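Local coordinates for protein RNA-dependent RNA Polymerase (Bombyx mori cytoplasmic polyhedrosis virus, PDB 6TZ0) that polymerises RNA on an RNA template, making the plus-strand transcripts of this double-stranded RNA virus and probably also the complementary minus strands of its genome segments, at residues Q394-S399 with D512-A517; L533-Q538 with M683-G688; L661-D666 with H694-S699; G667-L672 with E690-D695. All coordinates share one frame; numbering follows the deposited sequence.

Contact 1 (Q394-S399 with D512-A517); sequences QSYLSS and DLNDNA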
loop_
_atom_site.group_PDB
_atom_site.type_symbol
_atom_site.label_atom_id
_atom_site.label_comp_id
_atom_site.label_asym_id
_atom_site.label_seq_id
_atom_site.Cartn_x
_atom_site.Cartn_y
_atom_site.Cartn_z
ATOM N N GLN A 394 -10.044 24.148 5.295
ATOM C CA GLN A 394 -10.828 24.478 4.117
ATOM C C GLN A 394 -10.566 25.881 3.599
ATOM O O GLN A 394 -10.783 26.110 2.411
ATOM C CB GLN A 394 -12.317 24.298 4.386
ATOM C CG GLN A 394 -12.723 22.855 4.501
ATOM C CD GLN A 394 -12.330 22.056 3.284
ATOM O OE1 GLN A 394 -11.495 21.162 3.365
ATOM N NE2 GLN A 394 -12.899 22.400 2.141
ATOM N N SER A 395 -10.068 26.799 4.435
ATOM C CA SER A 395 -9.736 28.136 3.951
ATOM C C SER A 395 -8.609 28.109 2.928
ATOM O O SER A 395 -8.563 28.959 2.034
ATOM C CB SER A 395 -9.361 29.040 5.120
ATOM O OG SER A 395 -8.144 28.631 5.706
ATOM N N TYR A 396 -7.717 27.132 3.019
ATOM C CA TYR A 396 -6.701 26.945 1.997
ATOM C C TYR A 396 -7.156 26.001 0.896
ATOM O O TYR A 396 -6.864 26.245 -0.278
ATOM C CB TYR A 396 -5.413 26.427 2.629
ATOM C CG TYR A 396 -4.297 26.225 1.644
ATOM C CD1 TYR A 396 -3.642 27.306 1.071
ATOM C CD2 TYR A 396 -3.891 24.949 1.292
ATOM C CE1 TYR A 396 -2.618 27.118 0.170
ATOM C CE2 TYR A 396 -2.873 24.753 0.399
ATOM C CZ TYR A 396 -2.236 25.836 -0.160
ATOM O OH TYR A 396 -1.218 25.632 -1.056
ATOM N N LEU A 397 -7.870 24.926 1.237
ATOM C CA LEU A 397 -8.218 23.935 0.226
ATOM C C LEU A 397 -9.354 24.362 -0.694
ATOM O O LEU A 397 -9.414 23.879 -1.827
ATOM C CB LEU A 397 -8.577 22.610 0.893
ATOM C CG LEU A 397 -7.446 21.832 1.557
ATOM C CD1 LEU A 397 -8.008 20.640 2.297
ATOM C CD2 LEU A 397 -6.431 21.394 0.521
ATOM N N SER A 398 -10.238 25.261 -0.263
ATOM C CA SER A 398 -11.393 25.623 -1.070
ATOM C C SER A 398 -11.044 26.520 -2.246
ATOM O O SER A 398 -11.897 26.731 -3.112
ATOM C CB SER A 398 -12.435 26.304 -0.192
ATOM O OG SER A 398 -11.942 27.531 0.308
ATOM N N SER A 399 -9.828 27.051 -2.302
ATOM C CA SER A 399 -9.393 27.827 -3.450
ATOM C C SER A 399 -8.878 26.964 -4.592
ATOM O O SER A 399 -8.538 27.504 -5.646
ATOM C CB SER A 399 -8.319 28.814 -3.010
ATOM O OG SER A 399 -7.199 28.130 -2.496
ATOM N N ASP A 512 -0.367 18.796 -8.917
ATOM C CA ASP A 512 0.018 19.587 -10.072
ATOM C C ASP A 512 -0.266 21.068 -9.890
ATOM O O ASP A 512 -0.083 21.840 -10.834
ATOM C CB ASP A 512 -0.710 19.082 -11.315
ATOM C CG ASP A 512 -0.296 17.683 -11.694
ATOM O OD1 ASP A 512 0.857 17.303 -11.403
ATOM O OD2 ASP A 512 -1.125 16.958 -12.280
ATOM N N LEU A 513 -0.707 21.482 -8.708
ATOM C CA LEU A 513 -1.100 22.858 -8.473
ATOM C C LEU A 513 -0.284 23.533 -7.385
ATOM O O LEU A 513 -0.449 24.737 -7.169
ATOM C CB LEU A 513 -2.584 22.921 -8.104
ATOM C CG LEU A 513 -3.559 22.386 -9.146
ATOM C CD1 LEU A 513 -4.950 22.461 -8.592
ATOM C CD2 LEU A 513 -3.456 23.169 -10.428
ATOM N N ASN A 514 0.580 22.796 -6.696
ATOM C CA ASN A 514 1.418 23.338 -5.643
ATOM C C ASN A 514 2.824 22.785 -5.797
ATOM O O ASN A 514 3.125 22.024 -6.720
ATOM C CB ASN A 514 0.896 22.981 -4.250
ATOM C CG ASN A 514 -0.393 23.644 -3.923
ATOM O OD1 ASN A 514 -1.398 22.984 -3.674
ATOM N ND2 ASN A 514 -0.384 24.969 -3.913
ATOM N N ASP A 515 3.679 23.161 -4.848
ATOM C CA ASP A 515 5.031 22.636 -4.732
ATOM C C ASP A 515 5.307 22.099 -3.334
ATOM O O ASP A 515 6.467 22.024 -2.925
ATOM C CB ASP A 515 6.057 23.708 -5.096
ATOM C CG ASP A 515 5.875 24.991 -4.297
ATOM O OD1 ASP A 515 4.853 25.136 -3.593
ATOM O OD2 ASP A 515 6.769 25.857 -4.363
ATOM N N ASN A 516 4.272 21.737 -2.585
ATOM C CA ASN A 516 4.449 21.313 -1.205
ATOM C C ASN A 516 4.158 19.828 -1.001
ATOM O O ASN A 516 3.593 19.433 0.019
ATOM C CB ASN A 516 3.621 22.193 -0.268
ATOM C CG ASN A 516 2.166 22.252 -0.631
ATOM O OD1 ASN A 516 1.699 21.528 -1.496
ATOM N ND2 ASN A 516 1.438 23.152 0.021
ATOM N N ALA A 517 4.542 19.006 -1.971
ATOM C CA ALA A 517 4.547 17.560 -1.837
ATOM C C ALA A 517 5.854 17.040 -2.411
ATOM O O ALA A 517 6.519 17.717 -3.195
ATOM C CB ALA A 517 3.357 16.916 -2.544
#
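Tyr-396 is the residue to start from: it reaches out of helix 389-397 and brings its hydroxyl to Asn-514, in the loop 512-517. Its CG lies anti to the backbone N (chi1 -179°), which carries the ring away from its own helix and straight toward the loop. Asn-514 comes from the opposite direction, with ring and amide planes only 27° apart, and its ND2 lies obliquely to the ring. The OH of Tyr-396 lies 3.0 Å from ND2 of Asn-514, but the angle is poor and the pair is better read as a close polar approach than as a hydrogen bond. Asn-516, two residues further on, brings its side chain toward the same hydroxyl, so the phenol oxygen faces two asparagines. Little surface is buried, and the contact amounts to one ring end touching a loop. On the helix side, OG of Ser-399 donates to O of Tyr-396 at 2.9 Å. Around the tyrosine, Phe-400 meets its ring edge to face, while Arg-657 and Leu-661 of helix 644-665 pack against it. The contact thus joins helix 389-397 to the irregular loop between helices 501-508 and 530-535, beside helix 644-665 in the polymerase domain.

Contact 2 (L533-Q538 with M683-G688); sequences LYWTSQ and MEIFQG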
loop_
_atom_site.group_PDB
_atom_site.type_symbol
_atom_site.label_atom_id
_atom_site.label_comp_id
_atom_site.label_asym_id
_atom_site.label_seq_id
_atom_site.Cartn_x
_atom_site.Cartn_y
_atom_site.Cartn_z
ATOM N N LEU A 533 19.732 20.487 0.945
ATOM C CA LEU A 533 21.093 20.974 0.754
ATOM C C LEU A 533 21.136 22.476 0.510
ATOM O O LEU A 533 22.066 23.146 0.966
ATOM C CB LEU A 533 21.732 20.207 -0.400
ATOM C CG LEU A 533 22.623 18.992 -0.141
ATOM C CD1 LEU A 533 22.034 17.987 0.789
ATOM C CD2 LEU A 533 22.776 18.327 -1.485
ATOM N N TYR A 534 20.127 23.029 -0.165
ATOM C CA TYR A 534 20.064 24.479 -0.325
ATOM C C TYR A 534 19.660 25.167 0.974
ATOM O O TYR A 534 20.340 26.091 1.429
ATOM C CB TYR A 534 19.100 24.854 -1.446
ATOM C CG TYR A 534 18.953 26.345 -1.598
ATOM C CD1 TYR A 534 19.992 27.110 -2.099
ATOM C CD2 TYR A 534 17.781 26.990 -1.231
ATOM C CE1 TYR A 534 19.876 28.463 -2.231
ATOM C CE2 TYR A 534 17.657 28.353 -1.358
ATOM C CZ TYR A 534 18.709 29.082 -1.861
ATOM O OH TYR A 534 18.598 30.441 -2.002
ATOM N N TRP A 535 18.563 24.736 1.589
ATOM C CA TRP A 535 18.049 25.445 2.752
ATOM C C TRP A 535 18.826 25.182 4.029
ATOM O O TRP A 535 18.520 25.802 5.049
ATOM C CB TRP A 535 16.580 25.108 3.004
ATOM C CG TRP A 535 15.647 25.759 2.058
ATOM C CD1 TRP A 535 14.990 25.175 1.025
ATOM C CD2 TRP A 535 15.283 27.138 2.039
ATOM N NE1 TRP A 535 14.221 26.102 0.370
ATOM C CE2 TRP A 535 14.389 27.319 0.973
ATOM C CE3 TRP A 535 15.630 28.241 2.822
ATOM C CZ2 TRP A 535 13.832 28.554 0.670
ATOM C CZ3 TRP A 535 15.076 29.461 2.522
ATOM C CH2 TRP A 535 14.188 29.610 1.456
ATOM N N THR A 536 19.804 24.290 4.023
ATOM C CA THR A 536 20.621 24.124 5.210
ATOM C C THR A 536 21.937 24.885 5.088
ATOM O O THR A 536 22.638 25.068 6.088
ATOM C CB THR A 536 20.857 22.631 5.471
ATOM O OG1 THR A 536 19.668 21.911 5.139
ATOM C CG2 THR A 536 21.040 22.396 6.943
ATOM N N SER A 537 22.254 25.380 3.892
ATOM C CA SER A 537 23.343 26.324 3.672
ATOM C C SER A 537 22.945 27.763 3.958
ATOM O O SER A 537 23.759 28.666 3.750
ATOM C CB SER A 537 23.845 26.230 2.231
ATOM O OG SER A 537 24.440 24.977 1.966
ATOM N N GLN A 538 21.722 27.997 4.416
ATOM C CA GLN A 538 21.227 29.339 4.655
ATOM C C GLN A 538 21.415 29.721 6.115
ATOM O O GLN A 538 21.681 28.886 6.979
ATOM C CB GLN A 538 19.755 29.435 4.274
ATOM C CG GLN A 538 19.483 29.060 2.836
ATOM C CD GLN A 538 20.171 29.974 1.867
ATOM O OE1 GLN A 538 20.203 31.183 2.062
ATOM N NE2 GLN A 538 20.752 29.402 0.824
ATOM N N MET A 683 8.027 18.298 6.599
ATOM C CA MET A 683 9.317 18.976 6.694
ATOM C C MET A 683 9.093 20.476 6.552
ATOM O O MET A 683 8.901 20.967 5.442
ATOM C CB MET A 683 10.272 18.470 5.628
ATOM C CG MET A 683 11.636 19.081 5.718
ATOM S SD MET A 683 12.745 18.515 4.434
ATOM C CE MET A 683 12.121 19.419 3.033
ATOM N N GLU A 684 9.145 21.205 7.658
ATOM C CA GLU A 684 8.900 22.640 7.666
ATOM C C GLU A 684 10.210 23.405 7.769
ATOM O O GLU A 684 11.084 23.058 8.566
ATOM C CB GLU A 684 7.990 23.019 8.830
ATOM C CG GLU A 684 6.601 22.457 8.711
ATOM C CD GLU A 684 5.767 22.737 9.931
ATOM O OE1 GLU A 684 6.327 23.214 10.937
ATOM O OE2 GLU A 684 4.547 22.487 9.892
ATOM N N ILE A 685 10.338 24.453 6.965
ATOM C CA ILE A 685 11.505 25.328 6.983
ATOM C C ILE A 685 11.023 26.755 7.202
ATOM O O ILE A 685 10.263 27.292 6.389
ATOM C CB ILE A 685 12.321 25.215 5.688
ATOM C CG1 ILE A 685 12.864 23.799 5.521
ATOM C CG2 ILE A 685 13.483 26.163 5.721
ATOM C CD1 ILE A 685 13.412 23.519 4.160
ATOM N N PHE A 686 11.465 27.365 8.297
ATOM C CA PHE A 686 11.125 28.736 8.652
ATOM C C PHE A 686 12.374 29.596 8.549
ATOM O O PHE A 686 13.473 29.131 8.849
ATOM C CB PHE A 686 10.582 28.807 10.080
ATOM C CG PHE A 686 9.376 27.962 10.315
ATOM C CD1 PHE A 686 8.118 28.398 9.940
ATOM C CD2 PHE A 686 9.498 26.727 10.919
ATOM C CE1 PHE A 686 7.009 27.614 10.159
ATOM C CE2 PHE A 686 8.392 25.942 11.146
ATOM C CZ PHE A 686 7.147 26.390 10.766
ATOM N N GLN A 687 12.219 30.852 8.145
ATOM C CA GLN A 687 13.357 31.764 8.078
ATOM C C GLN A 687 12.976 33.125 8.635
ATOM O O GLN A 687 11.977 33.713 8.216
ATOM C CB GLN A 687 13.874 31.915 6.645
ATOM C CG GLN A 687 15.167 32.701 6.545
ATOM C CD GLN A 687 15.735 32.746 5.147
ATOM O OE1 GLN A 687 15.100 32.309 4.193
ATOM N NE2 GLN A 687 16.956 33.244 5.022
ATOM N N GLY A 688 13.791 33.631 9.559
ATOM C CA GLY A 688 13.573 34.938 10.144
ATOM C C GLY A 688 14.304 35.106 11.456
ATOM O O GLY A 688 15.449 34.669 11.586
#
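Ile-685 packs against Trp-535 with both its branches. Its CG1 lies anti to the carbonyl carbon (chi1 -62°) and the chain runs on extended at chi2 (167°), which sends CD1 to the root of the indole, 3.7 Å from CB of Trp-535 and 3.8 Å from its CG. The CG2 branch of Ile-685 meets the six-membered part, 4.2 Å from CE3 of Trp-535; it and CD2 of Tyr-534 lie on opposite faces of the indole, each off toward the rim. Strand 682-687 is the second arm of the motif C hairpin of the polymerase palm, whose turn carries the magnesium-binding Asp-680 and Asp-681. The contact lies further along this arm, away from that site, where helix 530-535 packs on the face of the sheet lined by Ile-685 and Gln-687. Phe-686 points the other way, toward helix 690-705. Gln-687 completes the arrangement: CG lies anti to the backbone N and the chain stays extended, delivering OE1 of Gln-687 to the indole edge, near its plane and 3.3 Å from CZ3 of Trp-535. The amide stands almost perpendicular to the indole, at 88°, and its NE2 makes a weak hydrogen bond to the backbone O of Arg-539.

Contact 3 (L661-D666 with H694-S699); sequences LKRASD and HDHAVS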
loop_
_atom_site.group_PDB
_atom_site.type_symbol
_atom_site.label_atom_id
_atom_site.label_comp_id
_atom_site.label_asym_id
_atom_site.label_seq_id
_atom_site.Cartn_x
_atom_site.Cartn_y
_atom_site.Cartn_z
ATOM N N LEU A 661 -2.503 31.201 6.521
ATOM C CA LEU A 661 -3.556 32.171 6.210
ATOM C C LEU A 661 -4.262 32.683 7.466
ATOM O O LEU A 661 -4.636 33.859 7.541
ATOM C CB LEU A 661 -4.585 31.554 5.271
ATOM C CG LEU A 661 -4.146 31.147 3.875
ATOM C CD1 LEU A 661 -5.301 30.499 3.147
ATOM C CD2 LEU A 661 -3.631 32.350 3.124
ATOM N N LYS A 662 -4.460 31.812 8.456
ATOM C CA LYS A 662 -5.132 32.193 9.693
ATOM C C LYS A 662 -4.288 33.149 10.521
ATOM O O LYS A 662 -4.820 34.102 11.105
ATOM C CB LYS A 662 -5.455 30.934 10.493
ATOM C CG LYS A 662 -6.187 31.144 11.796
ATOM C CD LYS A 662 -7.596 31.624 11.552
ATOM C CE LYS A 662 -8.421 31.555 12.822
ATOM N NZ LYS A 662 -7.939 32.468 13.885
ATOM N N ARG A 663 -2.977 32.919 10.569
ATOM C CA ARG A 663 -2.075 33.863 11.212
ATOM C C ARG A 663 -2.035 35.187 10.471
ATOM O O ARG A 663 -1.893 36.240 11.097
ATOM C CB ARG A 663 -0.674 33.275 11.305
ATOM C CG ARG A 663 -0.512 32.218 12.349
ATOM C CD ARG A 663 0.863 31.622 12.241
ATOM N NE ARG A 663 1.915 32.623 12.354
ATOM C CZ ARG A 663 2.449 33.025 13.499
ATOM N NH1 ARG A 663 2.027 32.518 14.646
ATOM N NH2 ARG A 663 3.405 33.939 13.491
ATOM N N ALA A 664 -2.143 35.155 9.139
ATOM C CA ALA A 664 -2.219 36.399 8.381
ATOM C C ALA A 664 -3.481 37.184 8.724
ATOM O O ALA A 664 -3.431 38.407 8.888
ATOM C CB ALA A 664 -2.163 36.107 6.885
ATOM N N SER A 665 -4.614 36.500 8.858
ATOM C CA SER A 665 -5.860 37.185 9.182
ATOM C C SER A 665 -5.950 37.604 10.642
ATOM O O SER A 665 -6.771 38.462 10.970
ATOM C CB SER A 665 -7.064 36.313 8.843
ATOM O OG SER A 665 -7.176 35.240 9.752
ATOM N N ASP A 666 -5.148 37.021 11.530
ATOM C CA ASP A 666 -5.084 37.480 12.912
ATOM C C ASP A 666 -4.080 38.602 13.125
ATOM O O ASP A 666 -3.948 39.086 14.251
ATOM C CB ASP A 666 -4.742 36.323 13.854
ATOM C CG ASP A 666 -5.890 35.365 14.041
ATOM O OD1 ASP A 666 -7.052 35.798 13.912
ATOM O OD2 ASP A 666 -5.629 34.182 14.338
ATOM N N HIS A 694 9.964 30.718 16.218
ATOM C CA HIS A 694 9.455 29.929 17.332
ATOM C C HIS A 694 7.947 30.084 17.482
ATOM O O HIS A 694 7.248 29.096 17.734
ATOM C CB HIS A 694 10.181 30.312 18.619
ATOM C CG HIS A 694 9.739 29.534 19.819
ATOM N ND1 HIS A 694 10.015 28.194 19.981
ATOM C CD2 HIS A 694 9.062 29.914 20.928
ATOM C CE1 HIS A 694 9.514 27.778 21.130
ATOM N NE2 HIS A 694 8.933 28.804 21.725
ATOM N N ASP A 695 7.424 31.301 17.285
ATOM C CA ASP A 695 5.981 31.528 17.364
ATOM C C ASP A 695 5.235 30.750 16.286
ATOM O O ASP A 695 4.224 30.091 16.569
ATOM C CB ASP A 695 5.696 33.026 17.244
ATOM C CG ASP A 695 4.267 33.397 17.621
ATOM O OD1 ASP A 695 3.480 32.524 18.038
ATOM O OD2 ASP A 695 3.920 34.587 17.482
ATOM N N HIS A 696 5.758 30.757 15.063
ATOM C CA HIS A 696 5.064 30.110 13.959
ATOM C C HIS A 696 5.147 28.590 14.067
ATOM O O HIS A 696 4.171 27.886 13.765
ATOM C CB HIS A 696 5.648 30.631 12.647
ATOM C CG HIS A 696 4.820 30.330 11.441
ATOM N ND1 HIS A 696 5.226 30.669 10.171
ATOM C CD2 HIS A 696 3.628 29.712 11.301
ATOM C CE1 HIS A 696 4.312 30.288 9.302
ATOM N NE2 HIS A 696 3.332 29.699 9.961
ATOM N N ALA A 697 6.275 28.067 14.561
ATOM C CA ALA A 697 6.402 26.623 14.736
ATOM C C ALA A 697 5.529 26.116 15.878
ATOM O O ALA A 697 4.920 25.042 15.767
ATOM C CB ALA A 697 7.866 26.258 14.969
ATOM N N VAL A 698 5.431 26.880 16.969
ATOM C CA VAL A 698 4.546 26.505 18.068
ATOM C C VAL A 698 3.085 26.567 17.633
ATOM O O VAL A 698 2.275 25.715 18.023
ATOM C CB VAL A 698 4.849 27.385 19.297
ATOM C CG1 VAL A 698 3.781 27.279 20.360
ATOM C CG2 VAL A 698 6.156 26.952 19.905
ATOM N N SER A 699 2.736 27.522 16.764
ATOM C CA SER A 699 1.358 27.599 16.285
ATOM C C SER A 699 1.011 26.429 15.366
ATOM O O SER A 699 -0.109 25.907 15.421
ATOM C CB SER A 699 1.122 28.926 15.574
ATOM O OG SER A 699 1.877 28.991 14.382
#
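Arg-663 and His-696 meet because one side chain bends and the other swings out. The arginine leaves its helix extended as far as CD and then turns at chi3 (57°), laying the guanidinium down over the histidine. His-696, with CG anti to its backbone N, offers a ring face to it. The two planes are nearly parallel, 16° apart, with centres separated by 4.6 Å: an offset stack in which NE of Arg-663 comes to 3.5 Å from CD2 of His-696. CD of Arg-663 is also 3.5 Å from CD2 of His-696. Across the guanidinium edge sits Asp-695, its carboxylate turned perpendicular to the arginine plane; NH1 of Arg-663 and OD1 of Asp-695 form a long salt bridge of 3.7 Å. OG of Ser-699 donates to O of His-696 at 2.6 Å, and its approach to NH1 of Arg-663, at 3.5 Å, is close but not a hydrogen bond. NH2 of Arg-663 has a firmer partner in the backbone O of Asn-669, which helps fix the group's rotation. ND1 of His-696 takes a weak hydrogen bond from the backbone N of Cys-671. The axes of the short helical segments 661-665 and 694-699 pass 12.0 Å apart at closest, their N-to-C directions 123° apart, a gap that the long arginine spans. Helix 644-665 and helix 690-705 are thereby joined across the hairpin that separates them in sequence, with Phe-686 of strand 682-687 packed against the histidine ring.

Contact 4 (G667-L672 with E690-D695); sequences GKNSCL and ENDTHD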
loop_
_atom_site.group_PDB
_atom_site.type_symbol
_atom_site.label_atom_id
_atom_site.label_comp_id
_atom_site.label_asym_id
_atom_site.label_seq_id
_atom_site.Cartn_x
_atom_site.Cartn_y
_atom_site.Cartn_z
ATOM N N GLY A 667 -3.368 39.023 12.089
ATOM C CA GLY A 667 -2.402 40.088 12.213
ATOM C C GLY A 667 -0.986 39.659 12.507
ATOM O O GLY A 667 -0.234 40.443 13.091
ATOM N N LYS A 668 -0.598 38.446 12.131
ATOM C CA LYS A 668 0.729 37.923 12.401
ATOM C C LYS A 668 1.401 37.528 11.098
ATOM O O LYS A 668 0.747 37.076 10.158
ATOM C CB LYS A 668 0.654 36.719 13.335
ATOM C CG LYS A 668 0.118 37.065 14.692
ATOM C CD LYS A 668 -0.013 35.848 15.570
ATOM C CE LYS A 668 -0.614 36.225 16.908
ATOM N NZ LYS A 668 -0.774 35.046 17.792
ATOM N N ASN A 669 2.715 37.689 11.052
ATOM C CA ASN A 669 3.442 37.390 9.834
ATOM C C ASN A 669 3.611 35.885 9.659
ATOM O O ASN A 669 3.319 35.085 10.549
ATOM C CB ASN A 669 4.795 38.096 9.831
ATOM C CG ASN A 669 5.648 37.751 11.040
ATOM O OD1 ASN A 669 5.218 37.043 11.948
ATOM N ND2 ASN A 669 6.882 38.221 11.034
ATOM N N SER A 670 4.103 35.498 8.494
ATOM C CA SER A 670 4.546 34.140 8.251
ATOM C C SER A 670 6.028 34.178 7.934
ATOM O O SER A 670 6.493 35.042 7.188
ATOM C CB SER A 670 3.793 33.489 7.101
ATOM O OG SER A 670 4.175 34.038 5.860
ATOM N N CYS A 671 6.770 33.252 8.522
ATOM C CA CYS A 671 8.178 33.082 8.210
ATOM C C CYS A 671 8.432 31.779 7.469
ATOM O O CYS A 671 9.589 31.419 7.239
ATOM C CB CYS A 671 9.000 33.152 9.493
ATOM S SG CYS A 671 8.537 31.894 10.651
ATOM N N LEU A 672 7.372 31.090 7.062
ATOM C CA LEU A 672 7.466 29.771 6.456
ATOM C C LEU A 672 7.920 29.903 5.011
ATOM O O LEU A 672 7.293 30.616 4.221
ATOM C CB LEU A 672 6.112 29.073 6.543
ATOM C CG LEU A 672 5.926 27.588 6.234
ATOM C CD1 LEU A 672 4.824 27.065 7.109
ATOM C CD2 LEU A 672 5.549 27.353 4.797
ATOM N N GLU A 690 14.477 34.445 15.720
ATOM C CA GLU A 690 14.151 33.302 16.564
ATOM C C GLU A 690 12.770 33.440 17.187
ATOM O O GLU A 690 12.082 32.432 17.393
ATOM C CB GLU A 690 15.211 33.119 17.647
ATOM C CG GLU A 690 16.560 32.687 17.110
ATOM C CD GLU A 690 17.568 32.435 18.208
ATOM O OE1 GLU A 690 17.237 32.686 19.384
ATOM O OE2 GLU A 690 18.691 31.988 17.895
ATOM N N ASN A 691 12.336 34.674 17.444
ATOM C CA ASN A 691 11.022 34.906 18.030
ATOM C C ASN A 691 9.907 34.532 17.065
ATOM O O ASN A 691 8.983 33.795 17.432
ATOM C CB ASN A 691 10.903 36.366 18.439
ATOM C CG ASN A 691 11.828 36.718 19.570
ATOM O OD1 ASN A 691 11.940 35.983 20.550
ATOM N ND2 ASN A 691 12.523 37.840 19.433
ATOM N N ASP A 692 9.993 35.008 15.823
ATOM C CA ASP A 692 8.947 34.760 14.843
ATOM C C ASP A 692 8.907 33.300 14.420
ATOM O O ASP A 692 7.821 32.724 14.280
ATOM C CB ASP A 692 9.161 35.645 13.622
ATOM C CG ASP A 692 9.028 37.114 13.940
ATOM O OD1 ASP A 692 8.295 37.456 14.889
ATOM O OD2 ASP A 692 9.660 37.929 13.239
ATOM N N THR A 693 10.081 32.691 14.224
ATOM C CA THR A 693 10.137 31.285 13.845
ATOM C C THR A 693 9.639 30.385 14.965
ATOM O O THR A 693 8.922 29.409 14.704
ATOM C CB THR A 693 11.555 30.900 13.427
ATOM O OG1 THR A 693 12.479 31.259 14.456
ATOM C CG2 THR A 693 11.944 31.570 12.132
ATOM N N HIS A 694 9.964 30.718 16.218
ATOM C CA HIS A 694 9.455 29.929 17.332
ATOM C C HIS A 694 7.947 30.084 17.482
ATOM O O HIS A 694 7.248 29.096 17.734
ATOM C CB HIS A 694 10.181 30.312 18.619
ATOM C CG HIS A 694 9.739 29.534 19.819
ATOM N ND1 HIS A 694 10.015 28.194 19.981
ATOM C CD2 HIS A 694 9.062 29.914 20.928
ATOM C CE1 HIS A 694 9.514 27.778 21.130
ATOM N NE2 HIS A 694 8.933 28.804 21.725
ATOM N N ASP A 695 7.424 31.301 17.285
ATOM C CA ASP A 695 5.981 31.528 17.364
ATOM C C ASP A 695 5.235 30.750 16.286
ATOM O O ASP A 695 4.224 30.091 16.569
ATOM C CB ASP A 695 5.696 33.026 17.244
ATOM C CG ASP A 695 4.267 33.397 17.621
ATOM O OD1 ASP A 695 3.480 32.524 18.038
ATOM O OD2 ASP A 695 3.920 34.587 17.482
#
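Cys-671 makes the tight part of this contact, pressing its sulfur onto the first turns of helix 690-705. With SG held between the backbone N and the carbonyl carbon (chi1 60°), SG of Cys-671 lies 3.6 Å from CA of Thr-693. SG of Cys-671 also touches the methyl branch, 3.7 Å from CG2 of Thr-693, and comes to 3.8 Å from O of Asp-692. Thr-693 turns its hydroxyl away from the cysteine, OG1 being hydrogen-bonded to O of Asn-689, so its methyl faces the sulfur. Phe-686 of strand 682-687 packs on both Cys-671 and Thr-693, making this end buried and largely apolar. The loop 667-672 is the link from the long helix of polymerase motif B to the motif C hairpin, and the helix it leans on follows that hairpin in the palm. Gly-667 starts the link with positive phi, in a Schellman motif that closes helix 644-665. Further out, the packing gives way to polar groups near solvent. ND2 of Asn-669 stops 3.6 Å from OD2 of Asp-692, with the amide and carboxylate planes at right angles, and no hydrogen bond forms. Lys-668 stretches beside Asp-695, yet NZ of Lys-668 remains 4.7 Å from OD2 of Asp-695. Opposite charge may still draw the two together, while the carboxylate of Asp-692 lies near the start of the helix, where it would probably be stabilised by the helix dipole.

From the N terminus, contact 1 comes first, closing a loop of 112 residues between helix 389-397 and the loop 512-517 before any other contact opens. Contact 2 spans from helix 530-535 to strand 682-687. Contacts 3 and 4 open inside that span and end after it, on helix 690-705, so both cross contact 2. Contact 4, the shorter closure, sits essentially inside contact 3 and shares His-694 and Asp-695. Contact 1 touches contact 3 where Leu-661 packs on Ser-395 and Tyr-396, while Phe-686 connects contact 2 to contacts 3 and 4. Contacts 2 to 4 tie the motif C hairpin to helices 530-535, 644-665 and 690-705; contact 1 joins helix 389-397 to loop 512-517 in the polymerase domain.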